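PDB 3LLK: sulfhydryl oxidase 1 from Homo sapiens, which catalyses the FAD-dependent oxidation of thiols to disulfides, passing the electrons on to molecular oxygen. Local coordinates for residues H24-R28 / L90-G96; F171-A175 / W191-S195; W218-C224 / F245-F250. Residue numbers count along the deposited sequence, not the author numbering.

Contact 1: H24-R28 / L90-G96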
loop_
_atom_site.group_PDB
_atom_site.type_symbol
_atom_site.label_atom_id
_atom_site.label_comp_id
_atom_site.label_asym_id
_atom_site.label_seq_id
_atom_site.Cartn_x
_atom_site.Cartn_y
_atom_site.Cartn_z
ATOM N N HIS A 24 -11.284 0.932 -1.233
ATOM C CA HIS A 24 -12.615 0.377 -0.997
ATOM C C HIS A 24 -12.559 -0.841 -0.063
ATOM O O HIS A 24 -13.307 -0.940 0.909
ATOM C CB HIS A 24 -13.243 -0.047 -2.322
ATOM C CG HIS A 24 -14.589 -0.686 -2.172
ATOM N ND1 HIS A 24 -15.697 0.006 -1.734
ATOM C CD2 HIS A 24 -14.995 -1.962 -2.366
ATOM C CE1 HIS A 24 -16.730 -0.816 -1.666
ATOM N NE2 HIS A 24 -16.330 -2.017 -2.044
ATOM N N TYR A 25 -11.665 -1.764 -0.384
ATOM C CA TYR A 25 -11.498 -2.989 0.379
ATOM C C TYR A 25 -11.058 -2.696 1.810
ATOM O O TYR A 25 -11.514 -3.330 2.760
ATOM C CB TYR A 25 -10.470 -3.879 -0.314
ATOM C CG TYR A 25 -10.538 -5.320 0.095
ATOM C CD1 TYR A 25 -11.321 -6.227 -0.616
ATOM C CD2 TYR A 25 -9.825 -5.787 1.198
ATOM C CE1 TYR A 25 -11.388 -7.565 -0.240
ATOM C CE2 TYR A 25 -9.889 -7.126 1.581
ATOM C CZ TYR A 25 -10.670 -8.004 0.857
ATOM O OH TYR A 25 -10.735 -9.325 1.221
ATOM N N ILE A 26 -10.167 -1.730 1.962
ATOM C CA ILE A 26 -9.684 -1.353 3.283
ATOM C C ILE A 26 -10.821 -0.860 4.177
ATOM O O ILE A 26 -11.046 -1.388 5.271
ATOM C CB ILE A 26 -8.598 -0.240 3.179
ATOM C CG1 ILE A 26 -7.289 -0.845 2.670
ATOM C CG2 ILE A 26 -8.403 0.437 4.519
ATOM C CD1 ILE A 26 -6.251 0.177 2.203
ATOM N N LEU A 27 -11.546 0.145 3.693
ATOM C CA LEU A 27 -12.629 0.750 4.451
ATOM C C LEU A 27 -13.867 -0.112 4.692
ATOM O O LEU A 27 -14.443 -0.059 5.772
ATOM C CB LEU A 27 -13.048 2.065 3.782
ATOM C CG LEU A 27 -11.966 3.152 3.645
ATOM C CD1 LEU A 27 -12.434 4.212 2.650
ATOM C CD2 LEU A 27 -11.668 3.785 4.997
ATOM N N ARG A 28 -14.271 -0.892 3.695
ATOM C CA ARG A 28 -15.463 -1.729 3.802
ATOM C C ARG A 28 -15.216 -3.155 4.297
ATOM O O ARG A 28 -16.098 -3.758 4.921
ATOM C CB ARG A 28 -16.178 -1.804 2.442
ATOM C CG ARG A 28 -16.631 -0.466 1.874
ATOM C CD ARG A 28 -17.757 0.109 2.698
ATOM N NE ARG A 28 -18.427 1.223 2.034
ATOM C CZ ARG A 28 -19.463 1.874 2.555
ATOM N NH1 ARG A 28 -19.941 1.524 3.744
ATOM N NH2 ARG A 28 -20.035 2.867 1.889
ATOM N N LEU A 90 -19.193 6.625 5.994
ATOM C CA LEU A 90 -18.751 6.293 4.642
ATOM C C LEU A 90 -19.943 6.436 3.692
ATOM O O LEU A 90 -19.824 7.040 2.626
ATOM C CB LEU A 90 -18.225 4.852 4.578
ATOM C CG LEU A 90 -16.993 4.476 5.411
ATOM C CD1 LEU A 90 -16.693 3.000 5.230
ATOM C CD2 LEU A 90 -15.794 5.313 4.984
ATOM N N ASP A 91 -21.088 5.883 4.090
ATOM C CA ASP A 91 -22.298 5.946 3.268
ATOM C C ASP A 91 -22.716 7.397 3.043
ATOM O O ASP A 91 -23.066 7.773 1.929
ATOM C CB ASP A 91 -23.462 5.185 3.923
ATOM C CG ASP A 91 -23.169 3.702 4.122
ATOM O OD1 ASP A 91 -22.267 3.160 3.443
ATOM O OD2 ASP A 91 -23.860 3.072 4.958
ATOM N N ASP A 92 -22.668 8.207 4.100
ATOM C CA ASP A 92 -23.044 9.617 4.002
ATOM C C ASP A 92 -22.156 10.370 3.031
ATOM O O ASP A 92 -22.598 11.319 2.376
ATOM C CB ASP A 92 -22.968 10.300 5.365
ATOM C CG ASP A 92 -24.113 9.912 6.273
ATOM O OD1 ASP A 92 -25.028 9.202 5.802
ATOM O OD2 ASP A 92 -24.096 10.325 7.450
ATOM N N ARG A 93 -20.904 9.937 2.939
ATOM C CA ARG A 93 -19.947 10.574 2.055
ATOM C C ARG A 93 -19.896 9.901 0.686
ATOM O O ARG A 93 -18.980 10.128 -0.099
ATOM C CB ARG A 93 -18.584 10.601 2.744
ATOM C CG ARG A 93 -18.632 11.506 3.972
ATOM C CD ARG A 93 -17.437 11.379 4.909
ATOM N NE ARG A 93 -17.566 12.323 6.019
ATOM C CZ ARG A 93 -18.506 12.263 6.966
ATOM N NH1 ARG A 93 -19.409 11.290 6.961
ATOM N NH2 ARG A 93 -18.560 13.199 7.907
ATOM N N LYS A 94 -20.906 9.078 0.415
ATOM C CA LYS A 94 -21.053 8.379 -0.861
ATOM C C LYS A 94 -19.816 7.628 -1.369
ATOM O O LYS A 94 -19.483 7.716 -2.556
ATOM C CB LYS A 94 -21.505 9.388 -1.936
ATOM C CG LYS A 94 -22.694 10.251 -1.522
ATOM C CD LYS A 94 -23.210 11.129 -2.663
ATOM C CE LYS A 94 -23.788 10.281 -3.799
ATOM N NZ LYS A 94 -24.550 11.090 -4.799
ATOM N N GLU A 95 -19.150 6.866 -0.502
ATOM C CA GLU A 95 -17.952 6.148 -0.942
ATOM C C GLU A 95 -18.234 5.179 -2.078
ATOM O O GLU A 95 -17.357 4.908 -2.899
ATOM C CB GLU A 95 -17.289 5.401 0.225
ATOM C CG GLU A 95 -17.842 4.030 0.561
ATOM C CD GLU A 95 -17.402 2.943 -0.405
ATOM O OE1 GLU A 95 -16.193 2.837 -0.711
ATOM O OE2 GLU A 95 -18.279 2.180 -0.849
ATOM N N GLY A 96 -19.454 4.651 -2.115
ATOM C CA GLY A 96 -19.825 3.725 -3.171
ATOM C C GLY A 96 -19.854 4.422 -4.521
ATOM O O GLY A 96 -19.439 3.861 -5.533
#

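Contact 2: F171-A175 / W191-S195. With FAD (flavin-adenine dinucleotide), chain D.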
loop_
_atom_site.group_PDB
_atom_site.type_symbol
_atom_site.label_atom_id
_atom_site.label_comp_id
_atom_site.label_asym_id
_atom_site.label_seq_id
_atom_site.Cartn_x
_atom_site.Cartn_y
_atom_site.Cartn_z
ATOM N N PHE A 171 5.783 -9.251 7.724
ATOM C CA PHE A 171 6.088 -7.834 7.560
ATOM C C PHE A 171 6.584 -7.209 8.861
ATOM O O PHE A 171 7.535 -6.421 8.865
ATOM C CB PHE A 171 4.848 -7.082 7.053
ATOM C CG PHE A 171 5.086 -5.619 6.806
ATOM C CD1 PHE A 171 4.949 -4.693 7.834
ATOM C CD2 PHE A 171 5.473 -5.167 5.545
ATOM C CE1 PHE A 171 5.190 -3.342 7.614
ATOM C CE2 PHE A 171 5.719 -3.819 5.314
ATOM C CZ PHE A 171 5.577 -2.902 6.352
ATOM N N GLU A 172 5.945 -7.560 9.969
ATOM C CA GLU A 172 6.340 -7.016 11.266
ATOM C C GLU A 172 7.731 -7.521 11.665
ATOM O O GLU A 172 8.472 -6.840 12.380
ATOM C CB GLU A 172 5.305 -7.410 12.326
ATOM C CG GLU A 172 5.658 -7.027 13.755
ATOM C CD GLU A 172 5.853 -5.537 13.945
ATOM O OE1 GLU A 172 5.432 -4.750 13.070
ATOM O OE2 GLU A 172 6.418 -5.147 14.988
ATOM N N GLN A 173 8.081 -8.714 11.194
ATOM C CA GLN A 173 9.379 -9.293 11.512
ATOM C C GLN A 173 10.477 -8.383 10.971
ATOM O O GLN A 173 11.488 -8.139 11.636
ATOM C CB GLN A 173 9.497 -10.698 10.898
ATOM C CG GLN A 173 8.419 -11.664 11.386
ATOM C CD GLN A 173 8.324 -12.938 10.554
ATOM O OE1 GLN A 173 8.592 -12.932 9.352
ATOM N NE2 GLN A 173 7.910 -14.030 11.188
ATOM N N MET A 174 10.254 -7.867 9.767
ATOM C CA MET A 174 11.216 -6.993 9.124
ATOM C C MET A 174 11.287 -5.630 9.808
ATOM O O MET A 174 12.376 -5.128 10.089
ATOM C CB MET A 174 10.864 -6.833 7.637
ATOM C CG MET A 174 10.711 -8.163 6.881
ATOM S SD MET A 174 10.692 -8.030 5.072
ATOM C CE MET A 174 8.959 -7.595 4.751
ATOM N N ALA A 175 10.127 -5.043 10.093
ATOM C CA ALA A 175 10.066 -3.729 10.728
ATOM C C ALA A 175 10.919 -3.606 11.991
ATOM O O ALA A 175 11.817 -2.766 12.063
ATOM C CB ALA A 175 8.616 -3.370 11.043
ATOM N N TRP A 191 13.499 1.113 1.931
ATOM C CA TRP A 191 13.259 0.107 2.958
ATOM C C TRP A 191 12.079 -0.783 2.583
ATOM O O TRP A 191 12.137 -2.006 2.733
ATOM C CB TRP A 191 12.961 0.747 4.320
ATOM C CG TRP A 191 12.816 -0.301 5.393
ATOM C CD1 TRP A 191 13.820 -0.844 6.144
ATOM C CD2 TRP A 191 11.625 -1.024 5.739
ATOM N NE1 TRP A 191 13.336 -1.862 6.926
ATOM C CE2 TRP A 191 11.991 -1.996 6.701
ATOM C CE3 TRP A 191 10.288 -0.951 5.327
ATOM C CZ2 TRP A 191 11.070 -2.886 7.259
ATOM C CZ3 TRP A 191 9.366 -1.839 5.884
ATOM C CH2 TRP A 191 9.767 -2.794 6.842
ATOM N N LEU A 192 10.999 -0.163 2.122
ATOM C CA LEU A 192 9.800 -0.918 1.753
ATOM C C LEU A 192 10.081 -1.759 0.517
ATOM O O LEU A 192 9.630 -2.899 0.406
ATOM C CB LEU A 192 8.635 0.033 1.469
ATOM C CG LEU A 192 7.253 -0.626 1.357
ATOM C CD1 LEU A 192 6.924 -1.367 2.637
ATOM C CD2 LEU A 192 6.204 0.443 1.065
ATOM N N TRP A 193 10.830 -1.178 -0.413
ATOM C CA TRP A 193 11.190 -1.852 -1.648
ATOM C C TRP A 193 11.975 -3.130 -1.381
ATOM O O TRP A 193 11.609 -4.208 -1.864
ATOM C CB TRP A 193 12.018 -0.912 -2.524
ATOM C CG TRP A 193 12.861 -1.607 -3.553
ATOM C CD1 TRP A 193 12.432 -2.204 -4.703
ATOM C CD2 TRP A 193 14.284 -1.781 -3.515
ATOM N NE1 TRP A 193 13.499 -2.736 -5.386
ATOM C CE2 TRP A 193 14.648 -2.493 -4.679
ATOM C CE3 TRP A 193 15.283 -1.405 -2.608
ATOM C CZ2 TRP A 193 15.978 -2.842 -4.964
ATOM C CZ3 TRP A 193 16.609 -1.751 -2.890
ATOM C CH2 TRP A 193 16.940 -2.464 -4.060
ATOM N N SER A 194 13.058 -3.015 -0.615
ATOM C CA SER A 194 13.879 -4.183 -0.324
ATOM C C SER A 194 13.149 -5.165 0.579
ATOM O O SER A 194 13.334 -6.371 0.454
ATOM C CB SER A 194 15.222 -3.771 0.299
ATOM O OG SER A 194 15.049 -3.156 1.553
ATOM N N SER A 195 12.321 -4.660 1.489
ATOM C CA SER A 195 11.570 -5.550 2.368
ATOM C C SER A 195 10.586 -6.365 1.524
ATOM O O SER A 195 10.351 -7.544 1.779
ATOM C CB SER A 195 10.814 -4.754 3.438
ATOM O OG SER A 195 11.692 -4.254 4.446
HETATM P PA FAD D . 2.831 -8.472 -5.119
HETATM O O1A FAD D . 1.515 -8.279 -4.450
HETATM O O2A FAD D . 4.032 -8.997 -4.414
HETATM O O5B FAD D . 3.279 -7.154 -5.840
HETATM C C5B FAD D . 2.414 -6.098 -6.265
HETATM C C4B FAD D . 3.150 -5.545 -7.458
HETATM O O4B FAD D . 4.034 -4.528 -6.914
HETATM C C3B FAD D . 3.825 -6.321 -8.610
HETATM O O3B FAD D . 2.957 -6.807 -9.632
HETATM C C2B FAD D . 4.848 -5.352 -9.000
HETATM O O2B FAD D . 4.457 -4.422 -9.962
HETATM C C1B FAD D . 5.216 -4.585 -7.720
HETATM N N9A FAD D . 6.315 -5.027 -6.921
HETATM C C8A FAD D . 6.917 -6.298 -6.725
HETATM N N7A FAD D . 7.943 -6.332 -5.941
HETATM C C5A FAD D . 8.071 -4.998 -5.578
HETATM C C6A FAD D . 9.039 -4.377 -4.767
HETATM N N6A FAD D . 10.065 -5.033 -4.207
HETATM N N1A FAD D . 8.990 -3.012 -4.557
HETATM C C2A FAD D . 8.077 -2.201 -5.159
HETATM N N3A FAD D . 7.109 -2.812 -5.971
HETATM C C4A FAD D . 7.157 -4.231 -6.143
HETATM N N1 FAD D . 1.748 -13.801 1.383
HETATM C C2 FAD D . 2.108 -15.055 1.827
HETATM O O2 FAD D . 1.655 -16.022 1.193
HETATM N N3 FAD D . 2.958 -14.970 2.922
HETATM C C4 FAD D . 3.446 -13.808 3.571
HETATM O O4 FAD D . 4.189 -13.914 4.602
HETATM C C4X FAD D . 3.023 -12.602 3.050
HETATM N N5 FAD D . 3.371 -11.371 3.694
HETATM C C5X FAD D . 2.882 -10.100 3.289
HETATM C C6 FAD D . 3.204 -8.978 4.077
HETATM C C7 FAD D . 2.731 -7.705 3.651
HETATM C C7M FAD D . 3.118 -6.535 4.556
HETATM C C8 FAD D . 1.955 -7.559 2.462
HETATM C C8M FAD D . 1.395 -6.302 1.828
HETATM C C9 FAD D . 1.627 -8.698 1.728
HETATM C C9A FAD D . 2.008 -10.016 2.094
HETATM N N10 FAD D . 1.798 -11.351 1.472
HETATM C C10 FAD D . 2.149 -12.598 1.918
HETATM C "C1'" FAD D . 1.239 -11.326 0.158
HETATM C "C2'" FAD D . 2.166 -11.256 -1.017
HETATM O "O2'" FAD D . 3.292 -10.390 -0.727
HETATM C "C3'" FAD D . 1.604 -10.828 -2.338
HETATM O "O3'" FAD D . 0.945 -9.575 -2.202
HETATM C "C4'" FAD D . 0.750 -11.787 -3.151
HETATM O "O4'" FAD D . 1.300 -13.137 -3.103
HETATM C "C5'" FAD D . 0.403 -11.411 -4.526
HETATM O "O5'" FAD D . 1.624 -11.391 -5.270
HETATM P P FAD D . 1.815 -10.711 -6.652
HETATM O O1P FAD D . 2.682 -11.651 -7.364
HETATM O O2P FAD D . 0.531 -10.392 -7.329
HETATM O O3P FAD D . 2.600 -9.319 -6.450
#

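Contact 3: W218-C224 / F245-F250. With FAD (flavin-adenine dinucleotide), chain D.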
loop_
_atom_site.group_PDB
_atom_site.type_symbol
_atom_site.label_atom_id
_atom_site.label_comp_id
_atom_site.label_asym_id
_atom_site.label_seq_id
_atom_site.Cartn_x
_atom_site.Cartn_y
_atom_site.Cartn_z
ATOM N N TRP A 218 12.321 -7.620 -7.841
ATOM C CA TRP A 218 11.789 -6.466 -8.557
ATOM C C TRP A 218 12.544 -5.152 -8.317
ATOM O O TRP A 218 12.951 -4.857 -7.200
ATOM C CB TRP A 218 10.324 -6.319 -8.142
ATOM C CG TRP A 218 9.471 -5.497 -9.030
ATOM C CD1 TRP A 218 8.666 -5.945 -10.033
ATOM C CD2 TRP A 218 9.280 -4.084 -8.957
ATOM N NE1 TRP A 218 7.973 -4.898 -10.586
ATOM C CE2 TRP A 218 8.331 -3.741 -9.945
ATOM C CE3 TRP A 218 9.816 -3.070 -8.150
ATOM C CZ2 TRP A 218 7.902 -2.422 -10.150
ATOM C CZ3 TRP A 218 9.388 -1.755 -8.353
ATOM C CH2 TRP A 218 8.440 -1.446 -9.345
ATOM N N PRO A 219 12.676 -4.313 -9.358
ATOM C CA PRO A 219 12.175 -4.494 -10.724
ATOM C C PRO A 219 13.060 -5.400 -11.582
ATOM O O PRO A 219 14.295 -5.363 -11.476
ATOM C CB PRO A 219 12.127 -3.068 -11.250
ATOM C CG PRO A 219 13.398 -2.478 -10.641
ATOM C CD PRO A 219 13.382 -3.021 -9.216
ATOM N N PRO A 220 12.445 -6.237 -12.438
ATOM C CA PRO A 220 13.257 -7.123 -13.282
ATOM C C PRO A 220 14.020 -6.300 -14.322
ATOM O O PRO A 220 13.691 -5.136 -14.558
ATOM C CB PRO A 220 12.217 -8.058 -13.898
ATOM C CG PRO A 220 11.022 -7.161 -14.048
ATOM C CD PRO A 220 11.007 -6.402 -12.723
ATOM N N ARG A 221 15.030 -6.898 -14.942
ATOM C CA ARG A 221 15.837 -6.189 -15.937
ATOM C C ARG A 221 15.076 -5.583 -17.114
ATOM O O ARG A 221 15.431 -4.510 -17.596
ATOM C CB ARG A 221 16.949 -7.104 -16.457
ATOM C CG ARG A 221 18.086 -7.246 -15.470
ATOM C CD ARG A 221 19.041 -8.373 -15.821
ATOM N NE ARG A 221 20.249 -8.283 -15.004
ATOM C CZ ARG A 221 21.203 -7.373 -15.188
ATOM N NH1 ARG A 221 21.096 -6.476 -16.166
ATOM N NH2 ARG A 221 22.263 -7.353 -14.395
ATOM N N GLU A 222 14.019 -6.245 -17.567
ATOM C CA GLU A 222 13.266 -5.720 -18.696
ATOM C C GLU A 222 12.501 -4.453 -18.305
ATOM O O GLU A 222 12.125 -3.658 -19.161
ATOM C CB GLU A 222 12.293 -6.779 -19.231
ATOM C CG GLU A 222 11.017 -6.923 -18.423
ATOM C CD GLU A 222 10.133 -8.042 -18.933
ATOM O OE1 GLU A 222 10.147 -8.294 -20.158
ATOM O OE2 GLU A 222 9.418 -8.662 -18.114
ATOM N N LEU A 223 12.278 -4.270 -17.011
ATOM C CA LEU A 223 11.556 -3.099 -16.532
ATOM C C LEU A 223 12.544 -1.959 -16.262
ATOM O O LEU A 223 12.319 -0.821 -16.673
ATOM C CB LEU A 223 10.786 -3.447 -15.258
ATOM C CG LEU A 223 9.362 -2.899 -15.133
ATOM C CD1 LEU A 223 8.820 -3.200 -13.740
ATOM C CD2 LEU A 223 9.360 -1.408 -15.388
ATOM N N CYS A 224 13.635 -2.269 -15.567
ATOM C CA CYS A 224 14.666 -1.276 -15.262
ATOM C C CYS A 224 16.035 -1.923 -15.374
ATOM O O CYS A 224 16.480 -2.600 -14.457
ATOM C CB CYS A 224 14.483 -0.699 -13.849
ATOM S SG CYS A 224 15.778 0.503 -13.390
ATOM N N PHE A 245 14.164 4.994 -10.338
ATOM C CA PHE A 245 13.135 4.221 -11.016
ATOM C C PHE A 245 11.883 4.186 -10.143
ATOM O O PHE A 245 10.771 4.365 -10.632
ATOM C CB PHE A 245 13.593 2.785 -11.289
ATOM C CG PHE A 245 12.478 1.880 -11.747
ATOM C CD1 PHE A 245 12.001 1.944 -13.052
ATOM C CD2 PHE A 245 11.863 1.008 -10.849
ATOM C CE1 PHE A 245 10.921 1.153 -13.461
ATOM C CE2 PHE A 245 10.792 0.218 -11.242
ATOM C CZ PHE A 245 10.316 0.290 -12.556
ATOM N N LEU A 246 12.064 3.963 -8.847
ATOM C CA LEU A 246 10.913 3.905 -7.942
ATOM C C LEU A 246 10.114 5.219 -7.984
ATOM O O LEU A 246 8.883 5.212 -8.088
ATOM C CB LEU A 246 11.386 3.581 -6.519
ATOM C CG LEU A 246 11.953 2.169 -6.299
ATOM C CD1 LEU A 246 12.675 2.114 -4.971
ATOM C CD2 LEU A 246 10.831 1.125 -6.328
ATOM N N LYS A 247 10.815 6.347 -7.930
ATOM C CA LYS A 247 10.154 7.650 -7.967
ATOM C C LYS A 247 9.407 7.855 -9.283
ATOM O O LYS A 247 8.356 8.496 -9.317
ATOM C CB LYS A 247 11.174 8.768 -7.751
ATOM C CG LYS A 247 11.711 8.850 -6.320
ATOM C CD LYS A 247 12.816 9.909 -6.202
ATOM C CE LYS A 247 13.405 9.996 -4.799
ATOM N NZ LYS A 247 12.614 10.888 -3.910
ATOM N N ALA A 248 9.942 7.296 -10.364
ATOM C CA ALA A 248 9.306 7.402 -11.671
ATOM C C ALA A 248 8.122 6.445 -11.789
ATOM O O ALA A 248 7.063 6.810 -12.297
ATOM C CB ALA A 248 10.323 7.096 -12.775
ATOM N N HIS A 249 8.307 5.214 -11.317
ATOM C CA HIS A 249 7.267 4.192 -11.404
ATOM C C HIS A 249 6.027 4.513 -10.566
ATOM O O HIS A 249 4.892 4.473 -11.062
ATOM C CB HIS A 249 7.845 2.835 -10.986
ATOM C CG HIS A 249 6.884 1.703 -11.148
ATOM N ND1 HIS A 249 6.691 1.054 -12.349
ATOM C CD2 HIS A 249 6.020 1.135 -10.272
ATOM C CE1 HIS A 249 5.752 0.136 -12.205
ATOM N NE2 HIS A 249 5.328 0.165 -10.955
ATOM N N PHE A 250 6.238 4.830 -9.297
ATOM C CA PHE A 250 5.124 5.161 -8.414
ATOM C C PHE A 250 4.849 6.664 -8.404
ATOM O O PHE A 250 4.956 7.317 -7.367
ATOM C CB PHE A 250 5.429 4.672 -6.995
ATOM C CG PHE A 250 5.564 3.178 -6.891
ATOM C CD1 PHE A 250 4.446 2.357 -6.997
ATOM C CD2 PHE A 250 6.805 2.593 -6.677
ATOM C CE1 PHE A 250 4.561 0.967 -6.887
ATOM C CE2 PHE A 250 6.934 1.202 -6.564
ATOM C CZ PHE A 250 5.801 0.389 -6.671
HETATM P PA FAD D . 2.831 -8.472 -5.119
HETATM O O1A FAD D . 1.515 -8.279 -4.450
HETATM O O2A FAD D . 4.032 -8.997 -4.414
HETATM O O5B FAD D . 3.279 -7.154 -5.840
HETATM C C5B FAD D . 2.414 -6.098 -6.265
HETATM C C4B FAD D . 3.150 -5.545 -7.458
HETATM O O4B FAD D . 4.034 -4.528 -6.914
HETATM C C3B FAD D . 3.825 -6.321 -8.610
HETATM O O3B FAD D . 2.957 -6.807 -9.632
HETATM C C2B FAD D . 4.848 -5.352 -9.000
HETATM O O2B FAD D . 4.457 -4.422 -9.962
HETATM C C1B FAD D . 5.216 -4.585 -7.720
HETATM N N9A FAD D . 6.315 -5.027 -6.921
HETATM C C8A FAD D . 6.917 -6.298 -6.725
HETATM N N7A FAD D . 7.943 -6.332 -5.941
HETATM C C5A FAD D . 8.071 -4.998 -5.578
HETATM C C6A FAD D . 9.039 -4.377 -4.767
HETATM N N6A FAD D . 10.065 -5.033 -4.207
HETATM N N1A FAD D . 8.990 -3.012 -4.557
HETATM C C2A FAD D . 8.077 -2.201 -5.159
HETATM N N3A FAD D . 7.109 -2.812 -5.971
HETATM C C4A FAD D . 7.157 -4.231 -6.143
HETATM N N1 FAD D . 1.748 -13.801 1.383
HETATM C C2 FAD D . 2.108 -15.055 1.827
HETATM O O2 FAD D . 1.655 -16.022 1.193
HETATM N N3 FAD D . 2.958 -14.970 2.922
HETATM C C4 FAD D . 3.446 -13.808 3.571
HETATM O O4 FAD D . 4.189 -13.914 4.602
HETATM C C4X FAD D . 3.023 -12.602 3.050
HETATM N N5 FAD D . 3.371 -11.371 3.694
HETATM C C5X FAD D . 2.882 -10.100 3.289
HETATM C C6 FAD D . 3.204 -8.978 4.077
HETATM C C7 FAD D . 2.731 -7.705 3.651
HETATM C C7M FAD D . 3.118 -6.535 4.556
HETATM C C8 FAD D . 1.955 -7.559 2.462
HETATM C C8M FAD D . 1.395 -6.302 1.828
HETATM C C9 FAD D . 1.627 -8.698 1.728
HETATM C C9A FAD D . 2.008 -10.016 2.094
HETATM N N10 FAD D . 1.798 -11.351 1.472
HETATM C C10 FAD D . 2.149 -12.598 1.918
HETATM C "C1'" FAD D . 1.239 -11.326 0.158
HETATM C "C2'" FAD D . 2.166 -11.256 -1.017
HETATM O "O2'" FAD D . 3.292 -10.390 -0.727
HETATM C "C3'" FAD D . 1.604 -10.828 -2.338
HETATM O "O3'" FAD D . 0.945 -9.575 -2.202
HETATM C "C4'" FAD D . 0.750 -11.787 -3.151
HETATM O "O4'" FAD D . 1.300 -13.137 -3.103
HETATM C "C5'" FAD D . 0.403 -11.411 -4.526
HETATM O "O5'" FAD D . 1.624 -11.391 -5.270
HETATM P P FAD D . 1.815 -10.711 -6.652
HETATM O O1P FAD D . 2.682 -11.651 -7.364
HETATM O O2P FAD D . 0.531 -10.392 -7.329
HETATM O O3P FAD D . 2.600 -9.319 -6.450
#

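Contact 1: H24-R28 / L90-G96
A partly buried charge network, built at a Schellman motif, joins helix 16-30 to the end of helix 83-92 and the start of helix 95-98. The helix 83-92 stops where Lys94 takes a positive phi: Glu95 N bonds back to Leu90 O (3.2 Å) and Lys94 N to Asp91 O (2.9 Å). The reversal brings Glu95 round to face helix 16-30, while Asp91, still on helix 83-92, brings its carboxylate close to the same helix. His24 and Arg28 lie one turn apart there, linked by the backbone bond from Arg28 N to His24 O (2.9 Å), so both can reach across. Glu95 is buried, and a carboxylate is tolerable there because each of its oxygens accepts a hydrogen bond: OE1 from His24 ND1 (3.1 Å), OE2 from Arg28 NE (3.0 Å), the latter a salt bridge. The long side chain of arginine lets the rest of the guanidinium reach Asp91 at the partly exposed border, where OD1 accepts from Arg28 NH1 (2.9 Å) and NH2 (2.7 Å, a less certain position). Asp91 OD2 is satisfied in turn by a salt bridge with Lys87 NZ. Leu90 sends its CB over one face of the guanidinium, and beside these charges Leu27 meets Leu90, with Phe65 of helix 60-75 also touching Leu27 and Glu95. The FAD is bound by the later part of the chain, consistent with this half being the degenerate oxidase domain of the pseudo-dimer. The apolar seam closes with Leu27 CB 4.0 Å from Leu90 CD1, while the Leu27 carbonyl oxygen is hydrogen-bonded to the hydroxyl of Tyr83.

Contact 2: F171-A175 / W191-S195
Helices 165-179 and 185-203 stand well apart here, their local axes 11.2 Å from each other at closest approach and their directions 129° apart, so large side chains must fill the gap. Trp191 is the main bump. The rim of its indole slides into a hollow bounded by Phe171, Met174 and Ala175: CZ2 lies 3.7 Å from Ala175 N and 4.0 Å from Met174 CB, and the small alanine leaves room for the ring. Its six-membered ring also turns an edge toward the face of Phe171 in an offset edge-to-face pair (centroids 5.8 Å, planes 85°), while Trp191 NE1 is hydrogen-bonded to Ser178 OG. These helices belong to the FAD-binding helical bundle of the Erv/ALR fold, where Phe171 and Trp193 line the FAD pocket, Phe171 by the flavin ring and Trp193 by the adenine. Next to the indole, Leu192 CD1 packs against the Phe171 rim, 3.8 Å from CE2. Flexible Met174 reaches over the small Ser195, with CE 3.6 Å from CB, and Ser195 OG turns back to Trp191 O (2.9 Å).

Contact 3: W218-C224 / F245-F250
The peptide bond between Trp218 and Pro219 is cis, an uncommon geometry that proline tolerates, and both side chains meet the same ring of the helix 239-249: Phe245 CE2 lies 3.4 Å from Trp218 CH2 and 3.5 Å from Pro219 CB. The chain then curls, with Leu223 N and Cys224 N both bonded to Pro220 O at 3.0 Å, and returns to Phe245. Leu223 CD2 meets the ring edge at CZ (3.4 Å), while Cys224 sets its CB over the face in a CH-pi contact, 4.0 Å from the centroid; the sulfur, disulfide-bonded to Cys227, lies obliquely to the same ring. One turn further along the helix, His249 offers its face to the edge of Trp218 (centroids 5.0 Å, planes 75°), completing an aromatic cluster. The broad indole suits this place because its edge packs on the helix while one face meets the adenine of FAD. Phe250, just past the helix end, points its ring edge at the same base, with CZ 3.5 Å from N3A. Trp218 and Phe250 thus supply aromatic walls to the adenine end of the Erv/ALR-type FAD site.

Contacts 2 and 3 are neighbours around one FAD, their centres 18 Å apart. Trp193 couples them: its NE1 lies 2.8 Å from Trp218 O, a probable hydrogen bond, and its CB is 3.9 Å from Leu246 CD1. Trp193 O also accepts a hydrogen bond from the adenine amine N6A (2.9 Å), so contact 2 reaches both ends of the cofactor, with Phe171 near the flavin ring, whereas contact 3 serves the adenine. Contact 1 lies on the opposite side of the chain's centre, its centre 29 Å from that of contact 2 and 32 Å from that of contact 3, and it touches neither: a salt-bridged junction remote from the flavin.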